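Local atomic coordinates of ThiJ/PfpI family protein (Pseudomonas syringae pv. tomato, PDB entry 3EWN), a protein that is of unknown function but belongs to the DJ-1/PfpI (ThiJ) family within the class I glutamine amidotransferase-like clan. Residues A[78-92]-A[109-123]. Sequence-based numbering, arbitrary orientation.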
loop_
_atom_site.group_PDB
_atom_site.type_symbol
_atom_site.label_atom_id
_atom_site.label_comp_id
_atom_site.label_asym_id
_atom_site.label_seq_id
_atom_site.Cartn_x
_atom_site.Cartn_y
_atom_site.Cartn_z
ATOM N N PHE A 78 9.295 4.954 21.196
ATOM C CA PHE A 78 9.250 3.783 22.061
ATOM C C PHE A 78 8.825 4.192 23.466
ATOM O O PHE A 78 8.341 3.368 24.243
ATOM C CB PHE A 78 10.620 3.099 22.119
ATOM C CG PHE A 78 11.151 2.684 20.777
ATOM C CD1 PHE A 78 10.284 2.308 19.756
ATOM C CD2 PHE A 78 12.522 2.649 20.541
ATOM C CE1 PHE A 78 10.775 1.898 18.518
ATOM C CE2 PHE A 78 13.024 2.239 19.306
ATOM C CZ PHE A 78 12.149 1.865 18.293
ATOM N N GLY A 79 9.005 5.471 23.782
ATOM C CA GLY A 79 8.636 5.974 25.093
ATOM C C GLY A 79 7.192 6.426 25.218
ATOM O O GLY A 79 6.589 6.273 26.279
ATOM N N THR A 80 6.624 6.985 24.152
ATOM C CA THR A 80 5.243 7.455 24.212
ATOM C C THR A 80 4.212 6.443 23.716
ATOM O O THR A 80 3.007 6.677 23.813
ATOM C CB THR A 80 5.065 8.780 23.434
ATOM O OG1 THR A 80 5.396 8.585 22.053
ATOM C CG2 THR A 80 5.969 9.865 24.023
ATOM N N CYS A 81 4.675 5.320 23.181
ATOM C CA CYS A 81 3.751 4.292 22.712
ATOM C C CYS A 81 3.100 3.636 23.931
ATOM O O CYS A 81 3.782 3.328 24.906
ATOM C CB CYS A 81 4.501 3.230 21.908
ATOM S SG CYS A 81 3.467 1.869 21.316
ATOM N N PRO A 82 1.774 3.428 23.897
ATOM C CA PRO A 82 1.087 2.797 25.031
ATOM C C PRO A 82 1.755 1.488 25.460
ATOM O O PRO A 82 2.341 0.781 24.637
ATOM C CB PRO A 82 -0.322 2.576 24.494
ATOM C CG PRO A 82 -0.525 3.781 23.626
ATOM C CD PRO A 82 0.804 3.892 22.888
ATOM N N ARG A 83 1.658 1.172 26.749
ATOM C CA ARG A 83 2.249 -0.046 27.301
ATOM C C ARG A 83 1.496 -1.317 26.915
ATOM O O ARG A 83 2.111 -2.335 26.601
ATOM C CB ARG A 83 2.312 0.053 28.826
ATOM C CG ARG A 83 3.305 1.077 29.352
ATOM C CD ARG A 83 4.630 0.424 29.694
ATOM N NE ARG A 83 4.464 -0.604 30.720
ATOM C CZ ARG A 83 5.422 -1.442 31.104
ATOM N NH1 ARG A 83 6.626 -1.381 30.549
ATOM N NH2 ARG A 83 5.173 -2.347 32.042
ATOM N N ASP A 84 0.168 -1.261 26.966
ATOM C CA ASP A 84 -0.660 -2.415 26.621
ATOM C C ASP A 84 -1.349 -2.164 25.285
ATOM O O ASP A 84 -2.104 -1.206 25.138
ATOM C CB ASP A 84 -1.703 -2.668 27.712
ATOM C CG ASP A 84 -1.078 -2.895 29.077
ATOM O OD1 ASP A 84 0.149 -3.118 29.156
ATOM O OD2 ASP A 84 -1.820 -2.860 30.079
ATOM N N LEU A 85 -1.092 -3.040 24.318
ATOM C CA LEU A 85 -1.649 -2.900 22.976
ATOM C C LEU A 85 -2.543 -4.052 22.543
ATOM O O LEU A 85 -2.424 -5.169 23.042
ATOM C CB LEU A 85 -0.504 -2.789 21.968
ATOM C CG LEU A 85 0.508 -1.665 22.188
ATOM C CD1 LEU A 85 1.795 -1.976 21.432
ATOM C CD2 LEU A 85 -0.091 -0.345 21.734
ATOM N N THR A 86 -3.440 -3.767 21.601
ATOM C CA THR A 86 -4.307 -4.799 21.055
ATOM C C THR A 86 -3.454 -5.499 20.005
ATOM O O THR A 86 -3.457 -6.727 19.891
ATOM C CB THR A 86 -5.536 -4.192 20.356
ATOM O OG1 THR A 86 -6.224 -3.332 21.271
ATOM C CG2 THR A 86 -6.477 -5.293 19.884
ATOM N N VAL A 87 -2.707 -4.698 19.248
ATOM C CA VAL A 87 -1.841 -5.226 18.200
ATOM C C VAL A 87 -0.475 -4.554 18.123
ATOM O O VAL A 87 -0.370 -3.331 18.172
ATOM C CB VAL A 87 -2.491 -5.079 16.806
ATOM C CG1 VAL A 87 -1.553 -5.641 15.739
ATOM C CG2 VAL A 87 -3.831 -5.791 16.768
ATOM N N LEU A 88 0.568 -5.371 18.013
ATOM C CA LEU A 88 1.934 -4.873 17.853
ATOM C C LEU A 88 2.267 -5.352 16.448
ATOM O O LEU A 88 2.043 -6.517 16.130
ATOM C CB LEU A 88 2.886 -5.515 18.866
ATOM C CG LEU A 88 4.371 -5.136 18.720
ATOM C CD1 LEU A 88 4.560 -3.619 18.849
ATOM C CD2 LEU A 88 5.180 -5.861 19.777
ATOM N N PHE A 89 2.791 -4.467 15.606
ATOM C CA PHE A 89 3.083 -4.830 14.221
ATOM C C PHE A 89 4.428 -4.325 13.724
ATOM O O PHE A 89 4.835 -3.215 14.049
ATOM C CB PHE A 89 1.981 -4.263 13.316
ATOM C CG PHE A 89 2.300 -4.324 11.846
ATOM C CD1 PHE A 89 1.934 -5.429 11.084
ATOM C CD2 PHE A 89 2.971 -3.275 11.225
ATOM C CE1 PHE A 89 2.228 -5.486 9.721
ATOM C CE2 PHE A 89 3.272 -3.322 9.864
ATOM C CZ PHE A 89 2.899 -4.430 9.110
ATOM N N ALA A 90 5.103 -5.141 12.912
ATOM C CA ALA A 90 6.385 -4.746 12.337
ATOM C C ALA A 90 6.423 -5.025 10.840
ATOM O O ALA A 90 6.116 -6.136 10.401
ATOM C CB ALA A 90 7.529 -5.482 13.019
ATOM N N PRO A 91 6.781 -4.008 10.035
ATOM C CA PRO A 91 6.866 -4.156 8.579
ATOM C C PRO A 91 8.259 -4.648 8.206
ATOM O O PRO A 91 9.157 -4.696 9.058
ATOM C CB PRO A 91 6.609 -2.740 8.078
ATOM C CG PRO A 91 7.315 -1.909 9.116
ATOM C CD PRO A 91 6.883 -2.588 10.421
ATOM N N GLY A 92 8.433 -4.992 6.933
ATOM C CA GLY A 92 9.713 -5.480 6.450
ATOM C C GLY A 92 10.559 -4.486 5.665
ATOM O O GLY A 92 10.359 -3.272 5.731
ATOM N N PHE A 109 12.044 -2.480 22.970
ATOM C CA PHE A 109 10.677 -1.988 22.825
ATOM C C PHE A 109 9.757 -3.107 22.351
ATOM O O PHE A 109 8.683 -3.320 22.909
ATOM C CB PHE A 109 10.619 -0.840 21.811
ATOM C CG PHE A 109 9.224 -0.517 21.336
ATOM C CD1 PHE A 109 8.338 0.179 22.151
ATOM C CD2 PHE A 109 8.786 -0.945 20.082
ATOM C CE1 PHE A 109 7.036 0.447 21.726
ATOM C CE2 PHE A 109 7.488 -0.684 19.648
ATOM C CZ PHE A 109 6.610 0.014 20.475
HETATM N N MSE A 110 10.187 -3.813 21.310
HETATM C CA MSE A 110 9.394 -4.900 20.764
HETATM C C MSE A 110 9.194 -6.013 21.786
HETATM O O MSE A 110 8.099 -6.558 21.908
HETATM C CB MSE A 110 10.053 -5.454 19.493
HETATM C CG MSE A 110 10.045 -4.483 18.304
HETATM SE SE MSE A 110 8.288 -3.908 17.717
HETATM C CE MSE A 110 7.717 -5.549 16.923
ATOM N N ALA A 111 10.249 -6.341 22.524
ATOM C CA ALA A 111 10.165 -7.388 23.534
ATOM C C ALA A 111 9.202 -7.005 24.653
ATOM O O ALA A 111 8.394 -7.819 25.094
ATOM C CB ALA A 111 11.549 -7.674 24.113
ATOM N N ASP A 112 9.299 -5.765 25.118
ATOM C CA ASP A 112 8.429 -5.294 26.191
ATOM C C ASP A 112 6.963 -5.273 25.771
ATOM O O ASP A 112 6.115 -5.907 26.399
ATOM C CB ASP A 112 8.835 -3.893 26.637
ATOM C CG ASP A 112 7.911 -3.340 27.699
ATOM O OD1 ASP A 112 7.951 -3.843 28.841
ATOM O OD2 ASP A 112 7.132 -2.415 27.389
ATOM N N ARG A 113 6.662 -4.541 24.707
ATOM C CA ARG A 113 5.290 -4.450 24.229
ATOM C C ARG A 113 4.748 -5.816 23.828
ATOM O O ARG A 113 3.572 -6.106 24.033
ATOM C CB ARG A 113 5.208 -3.482 23.049
ATOM C CG ARG A 113 5.615 -2.061 23.411
ATOM C CD ARG A 113 4.797 -1.540 24.595
ATOM N NE ARG A 113 4.976 -0.103 24.800
ATOM C CZ ARG A 113 6.098 0.464 25.229
ATOM N NH1 ARG A 113 7.159 -0.280 25.514
ATOM N NH2 ARG A 113 6.165 1.781 25.360
ATOM N N GLY A 114 5.610 -6.655 23.260
ATOM C CA GLY A 114 5.182 -7.981 22.846
ATOM C C GLY A 114 4.770 -8.873 24.006
ATOM O O GLY A 114 3.978 -9.802 23.836
ATOM N N ALA A 115 5.300 -8.598 25.193
ATOM C CA ALA A 115 4.970 -9.396 26.368
ATOM C C ALA A 115 3.528 -9.186 26.825
ATOM O O ALA A 115 2.979 -10.016 27.549
ATOM C CB ALA A 115 5.931 -9.068 27.511
ATOM N N ARG A 116 2.910 -8.088 26.396
ATOM C CA ARG A 116 1.541 -7.792 26.803
ATOM C C ARG A 116 0.542 -7.588 25.661
ATOM O O ARG A 116 -0.661 -7.503 25.902
ATOM C CB ARG A 116 1.532 -6.554 27.701
ATOM C CG ARG A 116 2.329 -6.707 28.989
ATOM C CD ARG A 116 2.266 -5.428 29.804
ATOM N NE ARG A 116 2.839 -4.305 29.070
ATOM C CZ ARG A 116 4.140 -4.121 28.882
ATOM N NH1 ARG A 116 5.016 -4.984 29.383
ATOM N NH2 ARG A 116 4.566 -3.082 28.175
ATOM N N ALA A 117 1.027 -7.518 24.425
ATOM C CA ALA A 117 0.139 -7.308 23.284
ATOM C C ALA A 117 -0.803 -8.485 23.060
ATOM O O ALA A 117 -0.401 -9.642 23.175
ATOM C CB ALA A 117 0.968 -7.050 22.019
ATOM N N LYS A 118 -2.059 -8.190 22.737
ATOM C CA LYS A 118 -3.043 -9.242 22.493
ATOM C C LYS A 118 -2.644 -10.016 21.237
ATOM O O LYS A 118 -2.777 -11.241 21.172
ATOM C CB LYS A 118 -4.437 -8.631 22.321
ATOM C CG LYS A 118 -5.560 -9.657 22.303
ATOM C CD LYS A 118 -6.933 -8.996 22.226
ATOM C CE LYS A 118 -8.044 -10.043 22.205
ATOM N NZ LYS A 118 -9.406 -9.442 22.107
ATOM N N TYR A 119 -2.148 -9.289 20.241
ATOM C CA TYR A 119 -1.706 -9.892 18.991
ATOM C C TYR A 119 -0.320 -9.373 18.642
ATOM O O TYR A 119 -0.052 -8.180 18.762
ATOM C CB TYR A 119 -2.662 -9.541 17.852
ATOM C CG TYR A 119 -4.066 -10.074 18.020
ATOM C CD1 TYR A 119 -4.377 -11.399 17.707
ATOM C CD2 TYR A 119 -5.087 -9.250 18.490
ATOM C CE1 TYR A 119 -5.674 -11.886 17.857
ATOM C CE2 TYR A 119 -6.386 -9.726 18.641
ATOM C CZ TYR A 119 -6.670 -11.042 18.323
ATOM O OH TYR A 119 -7.954 -11.512 18.470
ATOM N N ILE A 120 0.553 -10.286 18.221
ATOM C CA ILE A 120 1.916 -9.959 17.816
ATOM C C ILE A 120 1.930 -10.278 16.327
ATOM O O ILE A 120 1.734 -11.426 15.924
ATOM C CB ILE A 120 2.932 -10.829 18.578
ATOM C CG1 ILE A 120 2.892 -10.453 20.063
ATOM C CG2 ILE A 120 4.328 -10.652 17.994
ATOM C CD1 ILE A 120 3.787 -11.301 20.945
ATOM N N THR A 121 2.160 -9.261 15.509
ATOM C CA THR A 121 2.100 -9.449 14.068
ATOM C C THR A 121 3.222 -8.794 13.283
ATOM O O THR A 121 3.953 -7.949 13.794
ATOM C CB THR A 121 0.776 -8.889 13.529
ATOM O OG1 THR A 121 0.782 -7.462 13.673
ATOM C CG2 THR A 121 -0.408 -9.453 14.315
ATOM N N SER A 122 3.333 -9.187 12.021
ATOM C CA SER A 122 4.339 -8.631 11.128
ATOM C C SER A 122 4.007 -9.049 9.711
ATOM O O SER A 122 3.190 -9.944 9.484
ATOM C CB SER A 122 5.741 -9.140 11.489
ATOM O OG SER A 122 5.892 -10.521 11.184
ATOM N N VAL A 123 4.631 -8.375 8.758
ATOM C CA VAL A 123 4.456 -8.686 7.351
ATOM C C VAL A 123 5.844 -8.698 6.719
ATOM O O VAL A 123 6.723 -7.935 7.122
ATOM C CB VAL A 123 3.568 -7.620 6.646
ATOM C CG1 VAL A 123 3.713 -7.715 5.130
ATOM C CG2 VAL A 123 2.118 -7.825 7.043
HETATM O O HOH W 1 9.363 1.662 26.112
HETATM O O HOH W 2 1.521 -4.320 24.583
HETATM O O HOH W 3 -2.539 -5.676 26.000
#
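Arg113 reaches from helix 109-114 into the loop 78-86, where its guanidinium satisfies carbonyls. Its NH2 donates almost straight to Cys81 O (2.9 Å, 173° at the hydrogen), whereas NE meets Pro82 O (2.8 Å) less straight, from above the carbonyl plane. A bond from NH2 to Phe78 O is weak, but a water joins that oxygen to NH1, whose charge Asp112 OD2 also meets. With the chain bent at chi2 (-55°), one face of the guanidinium lies over Phe109 CE1.

Arg116 holds Arg83 O with NE and NH2 from one side of the carbonyl plane, while NE also salt-bridges Asp84 OD1 (2.9 Å). End-on, its NH1 and NH2 each take one oxygen of Asp112, reaching them from above the carboxylate plane. The Arg83 guanidinium lies flat on that of Arg116, planes 17° apart; Asp112, bridged to both, probably offsets their like charges. A second water links Arg83 O, Leu85 N and Arg113 O, a third Leu85 O and Arg116 O.

The Phe109 ring stacks offset on Phe78, centroids 4.7 Å apart, with Cys81 SG at its edge. Leu88 CG meets Met110 CE, CD2 reaches Gly114 N and CB meets Ala117 CB.

Lys118 N to Leu85 O and Tyr119 N to Thr86 O lead into the parallel ladder: Leu88 N donates to Tyr119 O, Leu88 O accepts both Thr121 N (2.8 Å) and Thr121 OG1 (2.9 Å), then come Ala90 N to Thr121 O and Val123 N to Ala90 O. Strand 87-90, the helix and parallel strand 119-123 form a beta-alpha-beta crossover, characteristic of the DJ-1/PfpI alpha/beta sandwich.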